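Local coordinates for 4-alpha-glucanotransferase (Corynebacterium glutamicum, PDB 5B68), which is an amylomaltase, also called disproportionating enzyme, a multidomain protein that pairs an N-terminal beta-sandwich domain with a larger TIM-barrel-type domain, at residues A[591-603]-A[614-626]. Residues are numbered along the deposited sequence; the frame is centred on the assembly and turned at random.
Sequences LAEDLQWQAEILD and REYVGLERDQRGE
D594 carries its carboxylate anti to its own backbone N (chi1 169°), and R621 leaves its backbone likewise, then bends at chi3 (-76°), so that the two flat ends meet almost coplanar, 7° apart. R621 grips a single oxygen end-on: NH1 and NH2 each lie 2.9 Å from D594 OD2, one salt bridge made of two rather bent hydrogen bonds. CD1 of L595 covers one face of the R621 guanidinium, 4.0 Å above its centre. The other carboxylate oxygen, D594 OD1, takes the amide NE2 of Q598 at 2.9 Å, leaving OE1 of Q598 for R624. The bond from R624 NH1 to Q598 OE1 is nearly straight at 2.8 Å, with the donor above the carbonyl plane; R624 NE meanwhile holds R621 O, tying the two arginines together. A water joins R624 NH1 to L595 O.

Within the TIM-barrel family region, 614-626 belongs to the loop that leaves helix 587-607 and doubles back along it before helix 627-639 begins. L569 O, in the short helix 565-569, accepts from R621 NH2 as well.

Farther along the helix, L602 lays CB over one face of the Y616 ring, a CH-pi contact 3.7 Å from the centroid. D603 OD1 sits at the ring edge and receives Y616 N at 3.0 Å through its syn lone pair, just where a type II turn, Y616 to L619, starts. Beside the turn's first residue, A599 CB packs 3.7 Å from V617 CG2.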
ATOM      1  N   LEU A 591       8.578  29.363  11.895  1.00 37.28           N
ATOM      2  CA  LEU A 591       8.590  28.927  13.312  1.00 37.37           C
ATOM      3  C   LEU A 591       7.474  29.668  14.058  1.00 39.21           C
ATOM      4  O   LEU A 591       6.782  29.078  14.920  1.00 32.54           O
ATOM      5  CB  LEU A 591       9.975  29.141  13.951  1.00 37.17           C
ATOM      6  CG  LEU A 591      11.093  28.187  13.556  1.00 40.48           C
ATOM      7  CD1 LEU A 591      12.489  28.675  13.959  1.00 44.81           C
ATOM      8  CD2 LEU A 591      10.831  26.807  14.157  1.00 43.66           C
ATOM      9  N   ALA A 592       7.246  30.946  13.715  1.00 37.39           N
ATOM     10  CA  ALA A 592       6.223  31.694  14.397  1.00 35.78           C
ATOM     11  C   ALA A 592       4.848  31.211  14.050  1.00 34.88           C
ATOM     12  O   ALA A 592       3.959  31.173  14.900  1.00 35.31           O
ATOM     13  CB  ALA A 592       6.374  33.195  14.186  1.00 40.27           C
ATOM     14  N   GLU A 593       4.648  30.796  12.806  1.00 35.47           N
ATOM     15  CA  GLU A 593       3.331  30.237  12.384  1.00 34.34           C
ATOM     16  C   GLU A 593       3.051  28.902  13.098  1.00 27.23           C
ATOM     17  O   GLU A 593       1.928  28.634  13.533  1.00 34.04           O
ATOM     18  CB  GLU A 593       3.329  29.991  10.860  1.00 38.45           C
ATOM     19  CG  GLU A 593       2.120  30.593  10.155  1.00 51.92           C
ATOM     20  CD  GLU A 593       2.457  30.950   8.712  1.00 65.89           C
ATOM     21  OE1 GLU A 593       2.905  30.027   7.967  1.00 68.67           O
ATOM     22  OE2 GLU A 593       2.312  32.150   8.345  1.00 67.80           O
ATOM     23  N   ASP A 594       4.085  28.073  13.106  1.00 28.88           N
ATOM     24  CA  ASP A 594       4.127  26.799  13.819  1.00 30.87           C
ATOM     25  C   ASP A 594       3.793  26.948  15.326  1.00 29.82           C
ATOM     26  O   ASP A 594       2.811  26.371  15.789  1.00 28.62           O
ATOM     27  CB  ASP A 594       5.484  26.146  13.585  1.00 31.43           C
ATOM     28  CG  ASP A 594       5.718  24.955  14.495  1.00 34.60           C
ATOM     29  OD1 ASP A 594       4.996  23.911  14.305  1.00 31.65           O
ATOM     30  OD2 ASP A 594       6.616  25.057  15.382  1.00 37.79           O
ATOM     31  N   LEU A 595       4.509  27.832  16.042  1.00 31.04           N
ATOM     32  CA  LEU A 595       4.149  28.090  17.467  1.00 30.21           C
ATOM     33  C   LEU A 595       2.697  28.447  17.663  1.00 29.81           C
ATOM     34  O   LEU A 595       2.007  27.917  18.584  1.00 29.55           O
ATOM     35  CB  LEU A 595       4.986  29.245  18.045  1.00 30.95           C
ATOM     36  CG  LEU A 595       4.911  29.399  19.580  1.00 35.93           C
ATOM     37  CD1 LEU A 595       5.567  28.171  20.222  1.00 37.26           C
ATOM     38  CD2 LEU A 595       5.630  30.666  20.028  1.00 37.11           C
ATOM     39  N   GLN A 596       2.160  29.308  16.792  1.00 29.34           N
ATOM     40  CA  GLN A 596       0.775  29.711  16.910  1.00 27.37           C
ATOM     41  C   GLN A 596      -0.223  28.574  16.706  1.00 31.91           C
ATOM     42  O   GLN A 596      -1.231  28.450  17.406  1.00 28.80           O
ATOM     43  CB  GLN A 596       0.456  30.861  15.905  1.00 31.81           C
ATOM     44  CG  GLN A 596      -0.993  31.347  15.763  1.00 32.82           C
ATOM     45  CD  GLN A 596      -1.621  31.940  17.008  1.00 32.15           C
ATOM     46  OE1 GLN A 596      -2.825  31.828  17.241  1.00 39.33           O
ATOM     47  NE2 GLN A 596      -0.829  32.599  17.781  1.00 35.18           N
ATOM     48  N   TRP A 597       0.020  27.788  15.669  1.00 28.95           N
ATOM     49  CA  TRP A 597      -0.830  26.615  15.380  1.00 29.38           C
ATOM     50  C   TRP A 597      -0.760  25.599  16.552  1.00 25.25           C
ATOM     51  O   TRP A 597      -1.804  25.127  17.018  1.00 26.94           O
ATOM     52  CB  TRP A 597      -0.299  25.963  14.084  1.00 28.22           C
ATOM     53  CG  TRP A 597      -1.024  24.690  13.638  1.00 26.31           C
ATOM     54  CD1 TRP A 597      -0.460  23.478  13.399  1.00 27.15           C
ATOM     55  CD2 TRP A 597      -2.408  24.553  13.382  1.00 25.02           C
ATOM     56  NE1 TRP A 597      -1.420  22.582  13.023  1.00 27.51           N
ATOM     57  CE2 TRP A 597      -2.627  23.207  13.004  1.00 25.03           C
ATOM     58  CE3 TRP A 597      -3.498  25.437  13.427  1.00 26.12           C
ATOM     59  CZ2 TRP A 597      -3.878  22.722  12.681  1.00 25.26           C
ATOM     60  CZ3 TRP A 597      -4.757  24.963  13.077  1.00 28.47           C
ATOM     61  CH2 TRP A 597      -4.916  23.581  12.683  1.00 26.28           C
ATOM     62  N   GLN A 598       0.459  25.285  16.992  1.00 24.37           N
ATOM     63  CA  GLN A 598       0.689  24.427  18.198  1.00 25.20           C
ATOM     64  C   GLN A 598      -0.103  24.952  19.412  1.00 27.83           C
ATOM     65  O   GLN A 598      -0.818  24.204  20.102  1.00 26.54           O
ATOM     66  CB  GLN A 598       2.153  24.284  18.512  1.00 28.12           C
ATOM     67  CG  GLN A 598       2.895  23.413  17.505  1.00 25.44           C
ATOM     68  CD  GLN A 598       4.236  22.921  17.947  1.00 27.69           C
ATOM     69  OE1 GLN A 598       4.504  22.673  19.132  1.00 28.89           O
ATOM     70  NE2 GLN A 598       5.125  22.742  16.978  1.00 29.26           N
ATOM     71  N   ALA A 599      -0.083  26.257  19.608  1.00 25.85           N
ATOM     72  CA  ALA A 599      -0.754  26.836  20.770  1.00 27.12           C
ATOM     73  C   ALA A 599      -2.185  26.613  20.697  1.00 25.72           C
ATOM     74  O   ALA A 599      -2.826  26.216  21.669  1.00 28.23           O
ATOM     75  CB  ALA A 599      -0.436  28.359  20.882  1.00 28.61           C
ATOM     76  N   GLU A 600      -2.745  26.849  19.516  1.00 27.64           N
ATOM     77  CA  GLU A 600      -4.144  26.650  19.289  1.00 27.82           C
ATOM     78  C   GLU A 600      -4.570  25.196  19.548  1.00 26.80           C
ATOM     79  O   GLU A 600      -5.691  24.937  20.075  1.00 26.73           O
ATOM     80  CB  GLU A 600      -4.527  27.084  17.851  1.00 31.60           C
ATOM     81  CG  GLU A 600      -4.665  28.604  17.696  1.00 34.98           C
ATOM     82  CD  GLU A 600      -4.935  29.045  16.262  1.00 35.69           C
ATOM     83  OE1 GLU A 600      -5.939  28.577  15.712  1.00 31.48           O
ATOM     84  OE2 GLU A 600      -4.171  29.890  15.744  1.00 37.28           O
ATOM     85  N   ILE A 601      -3.703  24.255  19.144  1.00 25.57           N
ATOM     86  CA  ILE A 601      -3.995  22.819  19.369  1.00 23.23           C
ATOM     87  C   ILE A 601      -3.956  22.485  20.868  1.00 24.10           C
ATOM     88  O   ILE A 601      -4.850  21.768  21.375  1.00 25.33           O
ATOM     89  CB  ILE A 601      -2.959  21.927  18.639  1.00 25.13           C
ATOM     90  CG1 ILE A 601      -3.207  21.986  17.111  1.00 27.12           C
ATOM     91  CG2 ILE A 601      -3.049  20.472  19.117  1.00 26.95           C
ATOM     92  CD1 ILE A 601      -2.151  21.251  16.305  1.00 27.01           C
ATOM     93  N   LEU A 602      -2.950  23.029  21.549  1.00 22.79           N
ATOM     94  CA  LEU A 602      -2.807  22.804  22.983  1.00 24.53           C
ATOM     95  C   LEU A 602      -4.006  23.405  23.726  1.00 24.68           C
ATOM     96  O   LEU A 602      -4.492  22.821  24.702  1.00 22.74           O
ATOM     97  CB  LEU A 602      -1.481  23.378  23.483  1.00 25.48           C
ATOM     98  CG  LEU A 602      -0.210  22.686  22.904  1.00 24.03           C
ATOM     99  CD1 LEU A 602       1.029  23.505  23.209  1.00 26.20           C
ATOM    100  CD2 LEU A 602      -0.016  21.247  23.388  1.00 25.23           C
ATOM    101  N   ASP A 603      -4.487  24.587  23.275  1.00 27.57           N
ATOM    102  CA  ASP A 603      -5.742  25.132  23.821  1.00 25.57           C
ATOM    103  C   ASP A 603      -6.928  24.250  23.585  1.00 26.98           C
ATOM    104  O   ASP A 603      -7.816  24.102  24.453  1.00 24.80           O
ATOM    105  CB  ASP A 603      -6.021  26.550  23.279  1.00 30.52           C
ATOM    106  CG  ASP A 603      -5.127  27.613  23.924  1.00 31.34           C
ATOM    107  OD1 ASP A 603      -4.472  27.335  24.973  1.00 31.69           O
ATOM    108  OD2 ASP A 603      -5.025  28.693  23.298  1.00 30.14           O
ATOM    109  N   ARG A 614      -3.473  26.347  30.372  1.00 28.22           N
ATOM    110  CA  ARG A 614      -2.486  27.386  30.553  1.00 30.46           C
ATOM    111  C   ARG A 614      -2.688  28.627  29.715  1.00 34.02           C
ATOM    112  O   ARG A 614      -1.973  29.593  29.904  1.00 35.42           O
ATOM    113  CB  ARG A 614      -1.106  26.862  30.254  1.00 31.63           C
ATOM    114  CG  ARG A 614      -0.693  25.722  31.129  1.00 36.51           C
ATOM    115  CD  ARG A 614       0.759  25.435  30.925  1.00 40.64           C
ATOM    116  NE  ARG A 614       1.137  24.194  31.563  1.00 50.36           N
ATOM    117  CZ  ARG A 614       2.333  23.981  32.073  1.00 55.41           C
ATOM    118  NH1 ARG A 614       3.244  24.933  32.004  1.00 59.44           N
ATOM    119  NH2 ARG A 614       2.616  22.832  32.640  1.00 53.95           N
ATOM    120  N   GLU A 615      -3.606  28.595  28.762  1.00 35.50           N
ATOM    121  CA  GLU A 615      -3.673  29.653  27.764  1.00 36.18           C
ATOM    122  C   GLU A 615      -2.349  29.729  27.007  1.00 34.26           C
ATOM    123  O   GLU A 615      -1.516  30.562  27.264  1.00 27.98           O
ATOM    124  CB  GLU A 615      -4.062  30.987  28.386  1.00 39.36           C
ATOM    125  CG  GLU A 615      -5.415  30.957  29.070  1.00 43.60           C
ATOM    126  CD  GLU A 615      -6.557  30.673  28.118  1.00 52.00           C
ATOM    127  OE1 GLU A 615      -7.657  30.351  28.589  1.00 53.84           O
ATOM    128  OE2 GLU A 615      -6.361  30.771  26.894  1.00 60.93           O
ATOM    129  N   TYR A 616      -2.149  28.739  26.149  1.00 27.79           N
ATOM    130  CA  TYR A 616      -0.919  28.532  25.397  1.00 30.05           C
ATOM    131  C   TYR A 616      -0.519  29.624  24.401  1.00 27.08           C
ATOM    132  O   TYR A 616       0.640  29.833  24.166  1.00 30.88           O
ATOM    133  CB  TYR A 616      -0.930  27.140  24.753  1.00 26.63           C
ATOM    134  CG  TYR A 616      -0.974  26.035  25.784  1.00 24.95           C
ATOM    135  CD1 TYR A 616      -2.173  25.572  26.274  1.00 24.47           C
ATOM    136  CD2 TYR A 616       0.183  25.478  26.272  1.00 23.68           C
ATOM    137  CE1 TYR A 616      -2.217  24.576  27.218  1.00 27.50           C
ATOM    138  CE2 TYR A 616       0.151  24.481  27.217  1.00 27.44           C
ATOM    139  CZ  TYR A 616      -1.053  24.038  27.687  1.00 26.00           C
ATOM    140  OH  TYR A 616      -1.088  23.057  28.621  1.00 27.51           O
ATOM    141  N   VAL A 617      -1.482  30.268  23.778  1.00 28.79           N
ATOM    142  CA  VAL A 617      -1.199  31.347  22.812  1.00 34.01           C
ATOM    143  C   VAL A 617      -0.587  32.469  23.616  1.00 39.30           C
ATOM    144  O   VAL A 617      -1.238  33.026  24.481  1.00 39.09           O
ATOM    145  CB  VAL A 617      -2.478  31.870  22.095  1.00 38.35           C
ATOM    146  CG1 VAL A 617      -2.182  33.075  21.190  1.00 39.45           C
ATOM    147  CG2 VAL A 617      -3.166  30.757  21.287  1.00 38.42           C
ATOM    148  N   GLY A 618       0.667  32.752  23.353  1.00 39.48           N
ATOM    149  CA  GLY A 618       1.359  33.816  24.034  1.00 44.15           C
ATOM    150  C   GLY A 618       2.587  33.281  24.712  1.00 45.86           C
ATOM    151  O   GLY A 618       3.542  34.028  24.891  1.00 49.80           O
ATOM    152  N   LEU A 619       2.559  31.996  25.094  1.00 38.28           N
ATOM    153  CA  LEU A 619       3.676  31.362  25.781  1.00 36.99           C
ATOM    154  C   LEU A 619       4.884  31.135  24.861  1.00 37.01           C
ATOM    155  O   LEU A 619       4.702  30.813  23.720  1.00 41.53           O
ATOM    156  CB  LEU A 619       3.226  30.007  26.362  1.00 39.97           C
ATOM    157  CG  LEU A 619       2.751  29.811  27.824  1.00 43.82           C
ATOM    158  CD1 LEU A 619       2.341  31.071  28.572  1.00 39.76           C
ATOM    159  CD2 LEU A 619       1.665  28.744  27.908  1.00 44.50           C
ATOM    160  N   GLU A 620       6.078  31.231  25.409  1.00 37.42           N
ATOM    161  CA  GLU A 620       7.281  30.874  24.706  1.00 39.08           C
ATOM    162  C   GLU A 620       7.272  29.383  24.535  1.00 40.44           C
ATOM    163  O   GLU A 620       6.672  28.675  25.314  1.00 37.79           O
ATOM    164  CB  GLU A 620       8.504  31.251  25.510  1.00 52.28           C
ATOM    165  CG  GLU A 620       8.708  32.742  25.653  1.00 58.39           C
ATOM    166  CD  GLU A 620      10.005  33.193  25.038  1.00 70.71           C
ATOM    167  OE1 GLU A 620       9.989  34.247  24.375  1.00 72.72           O
ATOM    168  OE2 GLU A 620      11.030  32.491  25.205  1.00 74.32           O
ATOM    169  N   ARG A 621       7.947  28.923  23.505  1.00 34.68           N
ATOM    170  CA  ARG A 621       7.956  27.506  23.149  1.00 35.56           C
ATOM    171  C   ARG A 621       8.406  26.627  24.302  1.00 40.79           C
ATOM    172  O   ARG A 621       7.849  25.551  24.519  1.00 37.07           O
ATOM    173  CB  ARG A 621       8.865  27.253  21.958  1.00 38.20           C
ATOM    174  CG  ARG A 621       8.628  25.901  21.282  1.00 36.91           C
ATOM    175  CD  ARG A 621       9.585  25.692  20.115  1.00 34.53           C
ATOM    176  NE  ARG A 621       9.156  26.478  18.962  1.00 35.44           N
ATOM    177  CZ  ARG A 621       8.260  26.112  18.048  1.00 35.37           C
ATOM    178  NH1 ARG A 621       8.006  26.937  17.052  1.00 31.73           N
ATOM    179  NH2 ARG A 621       7.669  24.888  18.080  1.00 31.72           N
ATOM    180  N   ASP A 622       9.417  27.078  25.039  1.00 39.59           N
ATOM    181  CA  ASP A 622       9.948  26.272  26.124  1.00 40.59           C
ATOM    182  C   ASP A 622       9.225  26.531  27.471  1.00 37.78           C
ATOM    183  O   ASP A 622       9.651  26.014  28.489  1.00 39.52           O
ATOM    184  CB  ASP A 622      11.493  26.405  26.189  1.00 42.56           C
ATOM    185  CG  ASP A 622      11.963  27.759  26.737  1.00 49.66           C
ATOM    186  OD1 ASP A 622      11.127  28.701  26.818  1.00 53.71           O
ATOM    187  OD2 ASP A 622      13.172  27.866  27.079  1.00 52.66           O
ATOM    188  N   GLN A 623       8.115  27.254  27.418  1.00 37.17           N
ATOM    189  CA  GLN A 623       7.261  27.519  28.564  1.00 37.58           C
ATOM    190  C   GLN A 623       5.914  26.776  28.596  1.00 36.47           C
ATOM    191  O   GLN A 623       5.026  27.195  29.303  1.00 38.11           O
ATOM    192  CB  GLN A 623       6.994  29.019  28.664  1.00 44.16           C
ATOM    193  CG  GLN A 623       8.221  29.854  28.958  1.00 49.87           C
ATOM    194  CD  GLN A 623       7.978  31.346  28.795  1.00 60.82           C
ATOM    195  OE1 GLN A 623       6.867  31.787  28.519  1.00 54.62           O
ATOM    196  NE2 GLN A 623       9.031  32.133  28.977  1.00 66.77           N
ATOM    197  N   ARG A 624       5.744  25.726  27.801  1.00 31.53           N
ATOM    198  CA  ARG A 624       4.414  25.075  27.614  1.00 30.88           C
ATOM    199  C   ARG A 624       4.268  23.770  28.428  1.00 28.89           C
ATOM    200  O   ARG A 624       3.181  23.192  28.481  1.00 32.84           O
ATOM    201  CB  ARG A 624       4.173  24.800  26.105  1.00 30.18           C
ATOM    202  CG  ARG A 624       4.162  26.084  25.260  1.00 28.23           C
ATOM    203  CD  ARG A 624       4.186  25.894  23.739  1.00 25.71           C
ATOM    204  NE  ARG A 624       5.230  24.955  23.350  1.00 26.79           N
ATOM    205  CZ  ARG A 624       5.230  24.249  22.203  1.00 26.83           C
ATOM    206  NH1 ARG A 624       4.272  24.382  21.319  1.00 31.02           N
ATOM    207  NH2 ARG A 624       6.212  23.436  21.956  1.00 27.49           N
ATOM    208  N   GLY A 625       5.343  23.359  29.095  1.00 31.03           N
ATOM    209  CA  GLY A 625       5.369  22.142  29.900  1.00 31.23           C
ATOM    210  C   GLY A 625       6.548  21.321  29.476  1.00 32.63           C
ATOM    211  O   GLY A 625       7.146  21.583  28.429  1.00 33.22           O
ATOM    212  N   GLU A 626       6.839  20.290  30.249  1.00 27.26           N
ATOM    213  CA  GLU A 626       7.888  19.347  29.941  1.00 28.81           C
ATOM    214  C   GLU A 626       7.484  18.487  28.748  1.00 29.92           C
ATOM    215  O   GLU A 626       6.323  18.292  28.507  1.00 27.31           O
ATOM    216  CB  GLU A 626       8.096  18.423  31.122  1.00 38.13           C
ATOM    217  CG  GLU A 626       8.450  19.115  32.406  1.00 43.99           C
ATOM    218  CD  GLU A 626       9.927  19.075  32.637  1.00 56.45           C
ATOM    219  OE1 GLU A 626      10.643  19.792  31.916  1.00 63.04           O
ATOM    220  OE2 GLU A 626      10.369  18.314  33.515  1.00 60.68           O
TER
HETATM  221  O   HOH W   1       2.754  26.773  21.071  1.00 26.02           O
HETATM  222  O   HOH W   2      -5.549  26.719  27.692  1.00 27.26           O
HETATM  223  O   HOH W   3      -4.616  30.912  24.641  1.00 34.71           O